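Local coordinates for hypothetical protein (Rhodococcus sp., PDB 2OV9), which probably hydrolyses medium- and long-chain acyl-coenzyme A thioesters to free fatty acids and coenzyme A, as a hotdog-fold thioesterase, at residues 97-102 and 116-122; 141-146 and 174-178; 151-157 and 204-209. All coordinates share one frame; numbering follows the deposited sequence. Where two conformers were deposited one is given.

Contact 1 (97-102 and 116-122); sequences ALAPPV and VTLTIPY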
ATOM      1  N   ALA B  97       9.370   3.222   4.405  1.00 32.25           N
ATOM      2  CA  ALA B  97       8.555   3.186   5.610  1.00 32.81           C
ATOM      3  C   ALA B  97       7.101   2.784   5.360  1.00 33.36           C
ATOM      4  O   ALA B  97       6.385   2.466   6.315  1.00 33.57           O
ATOM      5  CB  ALA B  97       8.643   4.508   6.407  1.00 31.74           C
ATOM      6  N   LEU B  98       6.690   2.745   4.090  1.00 33.81           N
ATOM      7  CA  LEU B  98       5.382   2.177   3.705  1.00 34.91           C
ATOM      8  C   LEU B  98       5.333   0.674   3.849  1.00 34.28           C
ATOM      9  O   LEU B  98       4.244   0.115   4.005  1.00 34.46           O
ATOM     10  CB  LEU B  98       5.048   2.479   2.229  1.00 34.48           C
ATOM     11  CG  LEU B  98       4.302   3.796   1.963  1.00 36.29           C
ATOM     12  CD1 LEU B  98       5.066   4.939   2.471  1.00 36.64           C
ATOM     13  CD2 LEU B  98       4.051   3.962   0.456  1.00 37.22           C
ATOM     14  N   ALA B  99       6.502   0.026   3.736  1.00 33.53           N
ATOM     15  CA  ALA B  99       6.606  -1.434   3.820  1.00 32.84           C
ATOM     16  C   ALA B  99       6.497  -1.898   5.267  1.00 32.51           C
ATOM     17  O   ALA B  99       7.059  -1.269   6.156  1.00 32.49           O
ATOM     18  CB  ALA B  99       7.948  -1.911   3.157  1.00 33.05           C
ATOM     19  N   PRO B 100       5.724  -2.972   5.537  1.00 32.65           N
ATOM     20  CA  PRO B 100       5.664  -3.412   6.923  1.00 32.33           C
ATOM     21  C   PRO B 100       7.006  -3.469   7.663  1.00 32.57           C
ATOM     22  O   PRO B 100       7.060  -2.959   8.767  1.00 33.11           O
ATOM     23  CB  PRO B 100       4.980  -4.784   6.824  1.00 32.74           C
ATOM     24  CG  PRO B 100       4.006  -4.571   5.707  1.00 32.75           C
ATOM     25  CD  PRO B 100       4.816  -3.765   4.681  1.00 32.85           C
ATOM     26  N   PRO B 101       8.096  -4.042   7.071  1.00 32.50           N
ATOM     27  CA  PRO B 101       8.284  -4.712   5.792  1.00 32.56           C
ATOM     28  C   PRO B 101       8.083  -6.207   5.900  1.00 32.81           C
ATOM     29  O   PRO B 101       8.224  -6.794   6.984  1.00 33.10           O
ATOM     30  CB  PRO B 101       9.746  -4.409   5.435  1.00 31.38           C
ATOM     31  CG  PRO B 101      10.454  -4.268   6.758  1.00 31.52           C
ATOM     32  CD  PRO B 101       9.372  -3.955   7.810  1.00 32.64           C
ATOM     33  N   VAL B 102       7.719  -6.803   4.780  1.00 33.49           N
ATOM     34  CA  VAL B 102       7.543  -8.254   4.716  1.00 34.00           C
ATOM     35  C   VAL B 102       8.877  -8.920   4.409  1.00 33.99           C
ATOM     36  O   VAL B 102       9.595  -8.484   3.521  1.00 34.31           O
ATOM     37  CB  VAL B 102       6.489  -8.662   3.655  1.00 34.18           C
ATOM     38  CG1 VAL B 102       6.244 -10.195   3.731  1.00 37.27           C
ATOM     39  CG2 VAL B 102       5.167  -7.912   3.894  1.00 33.85           C
ATOM     40  N   VAL B 116       3.738 -11.965   8.430  1.00 34.53           N
ATOM     41  CA  VAL B 116       3.737 -10.551   8.790  1.00 34.52           C
ATOM     42  C   VAL B 116       2.577 -10.275   9.740  1.00 33.76           C
ATOM     43  O   VAL B 116       1.484 -10.777   9.541  1.00 33.28           O
ATOM     44  CB  VAL B 116       3.601  -9.668   7.511  1.00 33.86           C
ATOM     45  CG1 VAL B 116       2.225  -9.853   6.850  1.00 35.72           C
ATOM     46  CG2 VAL B 116       3.862  -8.172   7.834  1.00 35.47           C
ATOM     47  N   THR B 117       2.830  -9.475  10.765  1.00 34.03           N
ATOM     48  CA  THR B 117       1.790  -9.033  11.667  1.00 32.84           C
ATOM     49  C   THR B 117       1.529  -7.566  11.304  1.00 33.05           C
ATOM     50  O   THR B 117       2.427  -6.736  11.419  1.00 32.82           O
ATOM     51  CB  THR B 117       2.258  -9.168  13.115  1.00 32.30           C
ATOM     52  OG1 THR B 117       2.410 -10.558  13.409  1.00 31.40           O
ATOM     53  CG2 THR B 117       1.230  -8.575  14.058  1.00 31.90           C
ATOM     54  N   LEU B 118       0.323  -7.252  10.833  1.00 33.19           N
ATOM     55  CA  LEU B 118       0.046  -5.902  10.336  1.00 33.39           C
ATOM     56  C   LEU B 118      -0.617  -4.990  11.349  1.00 33.61           C
ATOM     57  O   LEU B 118      -1.346  -5.437  12.225  1.00 34.04           O
ATOM     58  CB  LEU B 118      -0.771  -5.949   9.033  1.00 32.96           C
ATOM     59  CG  LEU B 118      -0.116  -6.560   7.804  1.00 34.43           C
ATOM     60  CD1 LEU B 118      -1.160  -6.843   6.714  1.00 33.03           C
ATOM     61  CD2 LEU B 118       0.994  -5.652   7.236  1.00 33.63           C
ATOM     62  N   THR B 119      -0.365  -3.699  11.177  1.00 33.51           N
ATOM     63  CA  THR B 119      -0.671  -2.645  12.142  1.00 34.05           C
ATOM     64  C   THR B 119      -1.652  -1.617  11.588  1.00 33.45           C
ATOM     65  O   THR B 119      -2.032  -1.675  10.398  1.00 32.67           O
ATOM     66  CB  THR B 119       0.612  -1.904  12.472  1.00 34.38           C
ATOM     67  OG1 THR B 119       1.266  -1.573  11.240  1.00 33.50           O
ATOM     68  CG2 THR B 119       1.551  -2.782  13.314  1.00 35.41           C
ATOM     69  N   ILE B 120      -2.047  -0.653  12.421  1.00 33.11           N
ATOM     70  CA  ILE B 120      -3.197   0.188  12.051  1.00 33.65           C
ATOM     71  C   ILE B 120      -3.086   1.037  10.787  1.00 31.99           C
ATOM     72  O   ILE B 120      -4.094   1.400  10.244  1.00 32.74           O
ATOM     73  CB  ILE B 120      -3.799   1.079  13.176  1.00 33.89           C
ATOM     74  CG1 ILE B 120      -2.768   2.016  13.803  1.00 33.88           C
ATOM     75  CG2 ILE B 120      -4.610   0.251  14.193  1.00 36.65           C
ATOM     76  CD1 ILE B 120      -3.468   3.169  14.558  1.00 35.16           C
ATOM     77  N   PRO B 121      -1.874   1.396  10.338  1.00 31.89           N
ATOM     78  CA  PRO B 121      -1.849   2.115   9.043  1.00 31.04           C
ATOM     79  C   PRO B 121      -2.422   1.327   7.881  1.00 31.42           C
ATOM     80  O   PRO B 121      -2.845   1.934   6.876  1.00 32.44           O
ATOM     81  CB  PRO B 121      -0.345   2.352   8.820  1.00 30.28           C
ATOM     82  CG  PRO B 121       0.197   2.468  10.178  1.00 31.05           C
ATOM     83  CD  PRO B 121      -0.519   1.345  10.916  1.00 32.15           C
ATOM     84  N   TYR B 122      -2.398  -0.003   8.006  1.00 31.00           N
ATOM     85  CA  TYR B 122      -2.879  -0.959   6.971  1.00 31.64           C
ATOM     86  C   TYR B 122      -4.386  -1.300   7.069  1.00 31.42           C
ATOM     87  O   TYR B 122      -4.909  -2.149   6.306  1.00 31.75           O
ATOM     88  CB  TYR B 122      -2.002  -2.240   7.011  1.00 29.81           C
ATOM     89  CG  TYR B 122      -0.530  -1.907   6.827  1.00 30.38           C
ATOM     90  CD1 TYR B 122      -0.011  -1.619   5.567  1.00 32.38           C
ATOM     91  CD2 TYR B 122       0.315  -1.772   7.928  1.00 32.18           C
ATOM     92  CE1 TYR B 122       1.348  -1.286   5.391  1.00 31.17           C
ATOM     93  CE2 TYR B 122       1.660  -1.407   7.776  1.00 30.46           C
ATOM     94  CZ  TYR B 122       2.159  -1.169   6.512  1.00 30.33           C
ATOM     95  OH  TYR B 122       3.476  -0.837   6.367  1.00 31.05           O
TER
HETATM   96  O   HOH W   1       4.664   1.117   8.013  1.00 26.69           O

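Contact 2 (141-146 and 174-178); sequences VLGVAN and LTGKL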
ATOM      1  N   VAL B 141       4.221 -10.650  -3.571  1.00 33.82           N
ATOM      2  CA  VAL B 141       4.602 -12.043  -3.362  1.00 34.59           C
ATOM      3  C   VAL B 141       4.637 -12.866  -4.650  1.00 34.61           C
ATOM      4  O   VAL B 141       5.544 -13.692  -4.822  1.00 33.97           O
ATOM      5  CB  VAL B 141       3.696 -12.730  -2.310  1.00 34.60           C
ATOM      6  CG1 VAL B 141       4.108 -14.177  -2.130  1.00 36.95           C
ATOM      7  CG2 VAL B 141       3.865 -12.003  -0.993  1.00 35.21           C
ATOM      8  N   LEU B 142       3.647 -12.666  -5.535  1.00 34.41           N
ATOM      9  CA  LEU B 142       3.642 -13.366  -6.836  1.00 34.26           C
ATOM     10  C   LEU B 142       4.874 -12.991  -7.661  1.00 34.38           C
ATOM     11  O   LEU B 142       5.468 -13.849  -8.314  1.00 34.00           O
ATOM     12  CB  LEU B 142       2.365 -13.066  -7.666  1.00 34.46           C
ATOM     13  CG  LEU B 142       1.011 -13.461  -7.048  1.00 33.86           C
ATOM     14  CD1 LEU B 142      -0.091 -13.272  -8.073  1.00 34.12           C
ATOM     15  CD2 LEU B 142       1.062 -14.895  -6.561  1.00 31.81           C
ATOM     16  N   GLY B 143       5.249 -11.713  -7.630  1.00 34.02           N
ATOM     17  CA  GLY B 143       6.497 -11.264  -8.279  1.00 33.82           C
ATOM     18  C   GLY B 143       7.733 -11.968  -7.750  1.00 33.82           C
ATOM     19  O   GLY B 143       8.621 -12.363  -8.501  1.00 33.91           O
ATOM     20  N   VAL B 144       7.794 -12.120  -6.436  1.00 33.43           N
ATOM     21  CA  VAL B 144       8.914 -12.781  -5.810  1.00 32.97           C
ATOM     22  C   VAL B 144       8.885 -14.268  -6.130  1.00 33.42           C
ATOM     23  O   VAL B 144       9.937 -14.864  -6.380  1.00 33.32           O
ATOM     24  CB  VAL B 144       8.901 -12.562  -4.280  1.00 33.17           C
ATOM     25  CG1 VAL B 144      10.028 -13.329  -3.612  1.00 31.99           C
ATOM     26  CG2 VAL B 144       9.010 -11.073  -3.951  1.00 32.32           C
ATOM     27  N   ALA B 145       7.695 -14.879  -6.100  1.00 32.70           N
ATOM     28  CA  ALA B 145       7.558 -16.298  -6.463  1.00 32.75           C
ATOM     29  C   ALA B 145       8.020 -16.528  -7.883  1.00 32.36           C
ATOM     30  O   ALA B 145       8.681 -17.517  -8.181  1.00 32.99           O
ATOM     31  CB  ALA B 145       6.138 -16.787  -6.275  1.00 30.98           C
ATOM     32  N   ASN B 146       7.699 -15.609  -8.780  1.00 33.55           N
ATOM     33  CA  ASN B 146       8.226 -15.727 -10.125  1.00 33.82           C
ATOM     34  C   ASN B 146       9.752 -15.639 -10.196  1.00 34.44           C
ATOM     35  O   ASN B 146      10.369 -16.401 -10.938  1.00 35.46           O
ATOM     36  CB  ASN B 146       7.592 -14.686 -11.058  1.00 34.61           C
ATOM     37  CG  ASN B 146       6.119 -14.964 -11.342  1.00 34.60           C
ATOM     38  OD1 ASN B 146       5.653 -16.082 -11.190  1.00 34.29           O
ATOM     39  ND2 ASN B 146       5.399 -13.950 -11.815  1.00 36.14           N
ATOM     40  N   LEU B 174       1.849 -15.328   4.217  1.00 36.69           N
ATOM     41  CA  LEU B 174       1.776 -15.036   2.803  1.00 38.45           C
ATOM     42  C   LEU B 174       2.546 -16.108   2.042  1.00 38.79           C
ATOM     43  O   LEU B 174       3.650 -16.462   2.427  1.00 38.59           O
ATOM     44  CB  LEU B 174       2.412 -13.679   2.510  1.00 38.29           C
ATOM     45  CG  LEU B 174       2.079 -12.453   3.379  1.00 41.82           C
ATOM     46  CD1 LEU B 174       2.816 -11.227   2.861  1.00 43.51           C
ATOM     47  CD2 LEU B 174       0.584 -12.149   3.438  1.00 46.60           C
ATOM     48  N   THR B 175       1.953 -16.631   0.972  1.00 38.76           N
ATOM     49  CA  THR B 175       2.595 -17.654   0.153  1.00 39.28           C
ATOM     50  C   THR B 175       2.292 -17.373  -1.326  1.00 38.39           C
ATOM     51  O   THR B 175       1.213 -16.884  -1.650  1.00 38.88           O
ATOM     52  CB  THR B 175       2.057 -19.051   0.515  1.00 40.30           C
ATOM     53  OG1 THR B 175       2.197 -19.271   1.932  1.00 45.07           O
ATOM     54  CG2 THR B 175       2.827 -20.116  -0.225  1.00 42.42           C
ATOM     55  N   GLY B 176       3.237 -17.691  -2.204  1.00 36.49           N
ATOM     56  CA  GLY B 176       3.064 -17.556  -3.658  1.00 34.98           C
ATOM     57  C   GLY B 176       3.829 -18.679  -4.343  1.00 35.30           C
ATOM     58  O   GLY B 176       4.817 -19.176  -3.803  1.00 33.84           O
ATOM     59  N   LYS B 177       3.373 -19.078  -5.521  1.00 34.88           N
ATOM     60  CA  LYS B 177       4.062 -20.096  -6.317  1.00 35.84           C
ATOM     61  C   LYS B 177       3.716 -19.939  -7.789  1.00 35.78           C
ATOM     62  O   LYS B 177       2.562 -19.750  -8.146  1.00 35.29           O
ATOM     63  CB  LYS B 177       3.722 -21.500  -5.838  1.00 35.68           C
ATOM     64  CG  LYS B 177       4.489 -22.606  -6.558  1.00 37.21           C
ATOM     65  CD  LYS B 177       4.256 -23.962  -5.908  1.00 39.91           C
ATOM     66  CE  LYS B 177       4.884 -25.035  -6.754  1.00 42.46           C
ATOM     67  NZ  LYS B 177       4.776 -26.356  -6.096  1.00 48.54           N
ATOM     68  N   LEU B 178       4.746 -19.994  -8.626  1.00 36.50           N
ATOM     69  CA  LEU B 178       4.562 -19.981 -10.049  1.00 38.15           C
ATOM     70  C   LEU B 178       3.903 -21.317 -10.353  1.00 39.06           C
ATOM     71  O   LEU B 178       4.369 -22.367  -9.876  1.00 38.93           O
ATOM     72  CB  LEU B 178       5.911 -19.873 -10.767  1.00 37.98           C
ATOM     73  CG  LEU B 178       5.925 -19.812 -12.292  1.00 38.43           C
ATOM     74  CD1 LEU B 178       7.178 -19.061 -12.760  1.00 40.60           C
ATOM     75  CD2 LEU B 178       5.876 -21.202 -12.916  1.00 40.21           C
TER
HETATM   76  O   HOH W   2       7.634 -20.117  -7.884  1.00 31.63           O

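Contact 3 (151-157 and 204-209); sequences KAGMTAQ and EGLFVD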
ATOM      1  N   LYS B 151      11.735 -17.106 -13.318  1.00 42.89           N
ATOM      2  CA  LYS B 151      11.005 -16.450 -14.402  1.00 44.36           C
ATOM      3  C   LYS B 151      10.773 -14.970 -14.113  1.00 45.06           C
ATOM      4  O   LYS B 151      10.939 -14.497 -12.990  1.00 45.56           O
ATOM      5  CB  LYS B 151       9.675 -17.163 -14.669  1.00 44.60           C
ATOM      6  CG  LYS B 151       9.787 -18.467 -15.472  1.00 45.76           C
ATOM      7  CD  LYS B 151      10.188 -18.227 -16.949  1.00 46.94           C
ATOM      8  CE  LYS B 151       9.014 -17.745 -17.818  1.00 46.96           C
ATOM      9  NZ  LYS B 151       9.389 -17.380 -19.242  1.00 47.52           N
ATOM     10  N   ALA B 152      10.408 -14.238 -15.146  1.00 45.74           N
ATOM     11  CA  ALA B 152      10.236 -12.803 -15.052  1.00 46.42           C
ATOM     12  C   ALA B 152       9.066 -12.488 -15.928  1.00 46.52           C
ATOM     13  O   ALA B 152       9.010 -12.963 -17.058  1.00 47.26           O
ATOM     14  CB  ALA B 152      11.471 -12.097 -15.601  1.00 46.47           C
ATOM     15  N   GLY B 153       8.148 -11.671 -15.440  1.00 46.51           N
ATOM     16  CA  GLY B 153       7.077 -11.182 -16.295  1.00 46.67           C
ATOM     17  C   GLY B 153       6.429  -9.932 -15.756  1.00 46.98           C
ATOM     18  O   GLY B 153       6.346  -9.760 -14.535  1.00 47.07           O
HETATM   19  N   MSE B 154       6.012  -9.052 -16.672  1.00 47.41           N
HETATM   20  CA  MSE B 154       5.184  -7.875 -16.378  0.50 47.80           C
HETATM   21  C   MSE B 154       3.814  -8.328 -15.914  1.00 46.82           C
HETATM   22  O   MSE B 154       3.261  -9.265 -16.491  1.00 46.97           O
HETATM   23  CB  MSE B 154       4.956  -7.070 -17.658  0.50 47.41           C
HETATM   24  CG  MSE B 154       5.929  -5.969 -17.943  0.50 48.52           C
HETATM   25 SE   MSE B 154       5.187  -4.898 -19.395  0.50 50.84          SE
HETATM   26  CE  MSE B 154       3.884  -3.849 -18.385  0.50 49.74           C
ATOM     27  N   THR B 155       3.239  -7.663 -14.919  1.00 45.90           N
ATOM     28  CA  THR B 155       1.907  -8.045 -14.460  1.00 44.61           C
ATOM     29  C   THR B 155       0.899  -7.712 -15.561  1.00 43.36           C
ATOM     30  O   THR B 155       0.942  -6.621 -16.140  1.00 42.28           O
ATOM     31  CB  THR B 155       1.526  -7.363 -13.125  1.00 44.88           C
ATOM     32  OG1 THR B 155       2.597  -7.510 -12.181  1.00 46.83           O
ATOM     33  CG2 THR B 155       0.278  -8.005 -12.518  1.00 45.52           C
ATOM     34  N   ALA B 156       0.031  -8.671 -15.873  1.00 41.94           N
ATOM     35  CA  ALA B 156      -1.041  -8.467 -16.863  1.00 40.28           C
ATOM     36  C   ALA B 156      -2.449  -8.419 -16.232  1.00 39.46           C
ATOM     37  O   ALA B 156      -3.278  -7.580 -16.609  1.00 39.83           O
ATOM     38  CB  ALA B 156      -0.979  -9.542 -17.934  1.00 40.32           C
ATOM     39  N   GLN B 157      -2.713  -9.337 -15.298  1.00 38.78           N
ATOM     40  CA  GLN B 157      -4.009  -9.424 -14.625  0.50 38.58           C
ATOM     41  C   GLN B 157      -3.848 -10.033 -13.246  1.00 38.72           C
ATOM     42  O   GLN B 157      -3.068 -10.964 -13.054  1.00 38.78           O
ATOM     43  CB  GLN B 157      -5.026 -10.255 -15.420  0.50 38.55           C
ATOM     44  CG  GLN B 157      -6.477  -9.853 -15.130  0.50 38.94           C
ATOM     45  CD  GLN B 157      -7.458 -11.012 -15.128  0.50 39.77           C
ATOM     46  OE1 GLN B 157      -7.784 -11.577 -16.172  0.50 40.32           O
ATOM     47  NE2 GLN B 157      -7.966 -11.347 -13.948  0.50 39.78           N
ATOM     48  N   GLU B 204      -4.886 -15.195  -8.117  1.00 37.15           N
ATOM     49  CA  GLU B 204      -4.314 -15.744  -9.350  0.50 38.28           C
ATOM     50  C   GLU B 204      -3.817 -14.569 -10.197  1.00 38.59           C
ATOM     51  O   GLU B 204      -4.623 -13.675 -10.531  1.00 38.32           O
ATOM     52  CB  GLU B 204      -5.380 -16.494 -10.161  0.50 38.31           C
ATOM     53  CG  GLU B 204      -5.767 -17.889  -9.665  0.50 39.06           C
ATOM     54  CD  GLU B 204      -6.891 -18.540 -10.484  0.50 39.31           C
ATOM     55  OE1 GLU B 204      -7.115 -18.152 -11.660  0.50 40.33           O
ATOM     56  OE2 GLU B 204      -7.558 -19.455  -9.945  0.50 40.65           O
ATOM     57  N   GLY B 205      -2.535 -14.569 -10.561  1.00 38.88           N
ATOM     58  CA  GLY B 205      -1.984 -13.529 -11.451  1.00 39.82           C
ATOM     59  C   GLY B 205      -1.451 -14.102 -12.749  1.00 40.79           C
ATOM     60  O   GLY B 205      -0.962 -15.239 -12.799  1.00 40.36           O
ATOM     61  N   LEU B 206      -1.561 -13.300 -13.799  1.00 41.60           N
ATOM     62  CA  LEU B 206      -1.059 -13.643 -15.112  1.00 42.43           C
ATOM     63  C   LEU B 206       0.041 -12.660 -15.434  1.00 43.00           C
ATOM     64  O   LEU B 206      -0.099 -11.450 -15.201  1.00 42.91           O
ATOM     65  CB  LEU B 206      -2.173 -13.570 -16.159  1.00 43.14           C
ATOM     66  CG  LEU B 206      -3.393 -14.481 -15.951  1.00 44.53           C
ATOM     67  CD1 LEU B 206      -4.492 -14.168 -16.970  1.00 46.24           C
ATOM     68  CD2 LEU B 206      -3.007 -15.973 -16.013  1.00 46.94           C
ATOM     69  N   PHE B 207       1.145 -13.184 -15.956  1.00 43.33           N
ATOM     70  CA  PHE B 207       2.323 -12.376 -16.218  1.00 43.89           C
ATOM     71  C   PHE B 207       2.811 -12.646 -17.636  1.00 44.50           C
ATOM     72  O   PHE B 207       2.435 -13.646 -18.252  1.00 44.18           O
ATOM     73  CB  PHE B 207       3.419 -12.674 -15.187  1.00 44.03           C
ATOM     74  CG  PHE B 207       3.033 -12.341 -13.767  1.00 43.92           C
ATOM     75  CD1 PHE B 207       3.425 -11.135 -13.193  1.00 44.64           C
ATOM     76  CD2 PHE B 207       2.287 -13.230 -13.004  1.00 44.61           C
ATOM     77  CE1 PHE B 207       3.072 -10.814 -11.884  1.00 44.42           C
ATOM     78  CE2 PHE B 207       1.918 -12.924 -11.676  1.00 43.03           C
ATOM     79  CZ  PHE B 207       2.315 -11.725 -11.113  1.00 44.37           C
ATOM     80  N   VAL B 208       3.637 -11.744 -18.154  1.00 45.43           N
ATOM     81  CA  VAL B 208       4.166 -11.879 -19.510  1.00 46.68           C
ATOM     82  C   VAL B 208       5.678 -11.639 -19.522  1.00 47.73           C
ATOM     83  O   VAL B 208       6.123 -10.519 -19.262  1.00 48.07           O
ATOM     84  CB  VAL B 208       3.471 -10.902 -20.492  1.00 46.31           C
ATOM     85  CG1 VAL B 208       3.812 -11.241 -21.960  1.00 46.31           C
ATOM     86  CG2 VAL B 208       1.958 -10.906 -20.283  1.00 46.53           C
ATOM     87  N   ASP B 209       6.436 -12.714 -19.767  1.00 48.83           N
ATOM     88  CA  ASP B 209       7.861 -12.706 -20.210  1.00 50.23           C
ATOM     89  C   ASP B 209       8.715 -13.832 -19.616  1.00 50.56           C
ATOM     90  O   ASP B 209       9.914 -13.940 -19.906  1.00 51.06           O
ATOM     91  CB  ASP B 209       8.551 -11.348 -20.023  1.00 50.52           C
ATOM     92  CG  ASP B 209       8.378 -10.451 -21.214  1.00 52.45           C
ATOM     93  OD1 ASP B 209       7.981 -10.973 -22.283  1.00 55.06           O
ATOM     94  OD2 ASP B 209       8.634  -9.229 -21.092  1.00 53.95           O
TER

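Contact 1 (97-102 and 116-122)
The ring of Tyr122 stands with its hydroxyl end against the loop at Leu98, whose carbonyl oxygen lies at the ring edge, in plane, as does Thr119 OG1. One face of the ring is covered by Leu118 CD2, 4.0 Å above the plane and displaced from the ring centre; the opposite face carries Pro121 CB, likewise off centre. Pro100 meets the ring obliquely, with CG near Tyr122 CZ. Tyr122 OH donates a hydrogen bond to Leu98 O (2.7 Å), and the donor sits well above the carbonyl plane, 55° out of it. One water donates both to Tyr122 OH and to Ala97 O, each at 2.8 Å, so the hydroxyl reaches Leu98 O directly and Ala97 O through the water.

Further along, the contact is apolar. Pro100 is wedged among three side chains of 116-122: its CG packs on Leu118 CD2 at 3.5 Å and its CB on Val116 CG2 at 3.7 Å. Val116 turns this methyl into the contact by placing it anti to its own backbone N. Val102 CG2 adds a looser touch at 4.2 Å from the same methyl, the two side chains crossing at about a right angle. The contact thus joins the loop before strand 105-106 to the end of strand 112-117 and the turn after it. Leu98 of the second subunit also packs on Tyr122, so this corner lies at the dimer interface. With its hydroxyl donating one bond and accepting another, the buried tyrosine has its polar end satisfied, while Leu118 and Pro121 cover its two faces.

Contact 2 (141-146 and 174-178)
Val141 and Ala145, one turn apart on helix 141-146, rest directly on strand 174-178, and van der Waals packing carries most of the contact. Val141 spreads its two methyls along the strand: CG1, anti to the backbone N (chi1 179°), reaches the peptide between Thr175 and Gly176, 3.6 Å from Gly176 N, while CG2 meets Leu174 CD1 at 4.1 Å, the two side chains crossing at a slant. Ala145 puts its CB over the next peptide, 3.6 Å from Gly176 C and 3.7 Å from Lys177 N. Gly176 thus lies beneath both residues, and its lack of a side chain lets the helix approach closely: the segment axes come within 6.7 Å, their directions 45° apart.

Polar contacts are few. A water bridges helix and strand, donating to Ala145 O and accepting from Leu178 N at 3.0 Å. At the same end Asn146 lies across Leu178 at about a right angle, its OD1 3.7 Å from Leu178 CD1; this is a van der Waals contact, and the amide oxygen finds its hydrogen-bond partner in Thr188 OG1 of the adjacent strand.

The arrangement is that of the hotdog fold, a long helix lying on the antiparallel sheet that wraps it. Strand 171-182 runs between strands 112-117 and 185-194, hydrogen-bonded through its backbone to both, while Leu142 carries the helix packing onward to Thr188 of strand 185-194 and to Val203 and Phe207 of strand 199-208.

Contact 3 (151-157 and 204-209)
Thr155 and Phe207 meet side by side because each sets its first torsion near -60° (chi1 -49° and -62°), which places Thr155 OG1 and Phe207 CG anti to their own carbonyl carbons. The threonine hydroxyl oxygen then comes 3.4 Å from Phe207 CE1, at an oblique approach to the ring. They form the non-hydrogen-bonded pair in an antiparallel coupling of strands 154-157 and 204-208, which is interrupted by a classic beta bulge, with two residues, Ala156 and Gln157, set against the single Leu206.

Met154 (modelled as selenomethionine) and Val208 are joined by a reciprocal pair of backbone bonds, both 3.0 Å long: from Met154 N to Val208 O, and from Val208 N to Met154 O. At the bulge Leu206 O accepts a 2.9 Å bond from Ala156 N, with the N-H...O angle at 157°, and a weak one from Gln157 N; Leu206 N completes the pairing by donating to Gln157 O, in the plane of that carbonyl. The extra residue turns the CB of Ala156 toward the partner strand, where it packs on Val208 CG2 at 4.0 Å. Before the strand begins, Gly153 runs close beside the Phe207-Val208 backbone, and its CA makes a CH...O contact with Val208 O at 3.2 Å.

In this hotdog sheet strand 154-162 is an edge strand within the chain, and Gln157 pairs in antiparallel fashion with a strand of the second subunit, continuing the sheet through the dimer. On the face of the sheet that carries Thr155, the ring of Phe207 brings its CD1 to 3.5 Å from Gly153 O.

How the contacts relate
From the N terminus, contact 1 comes first: it closes the short excursion between the loop at 97-102 and the end of strand 112-117, before the central helix begins. Contacts 2 and 3 follow and cross, since 151-157 falls between 141-146 and 174-178, and 204-209 comes last. Contact 2 joins helix to sheet, and contact 3 joins strand 154-162 to the C-terminal strand. Leu174 bridges contacts 1 and 2 by packing on Val102. Contacts 2 and 3 meet where Leu142 touches Phe207 and Asn146 O probably accepts a bond from Lys151 N. Contacts 1 and 3 stay apart, nearest atoms about 15 Å, yet both reach the second subunit.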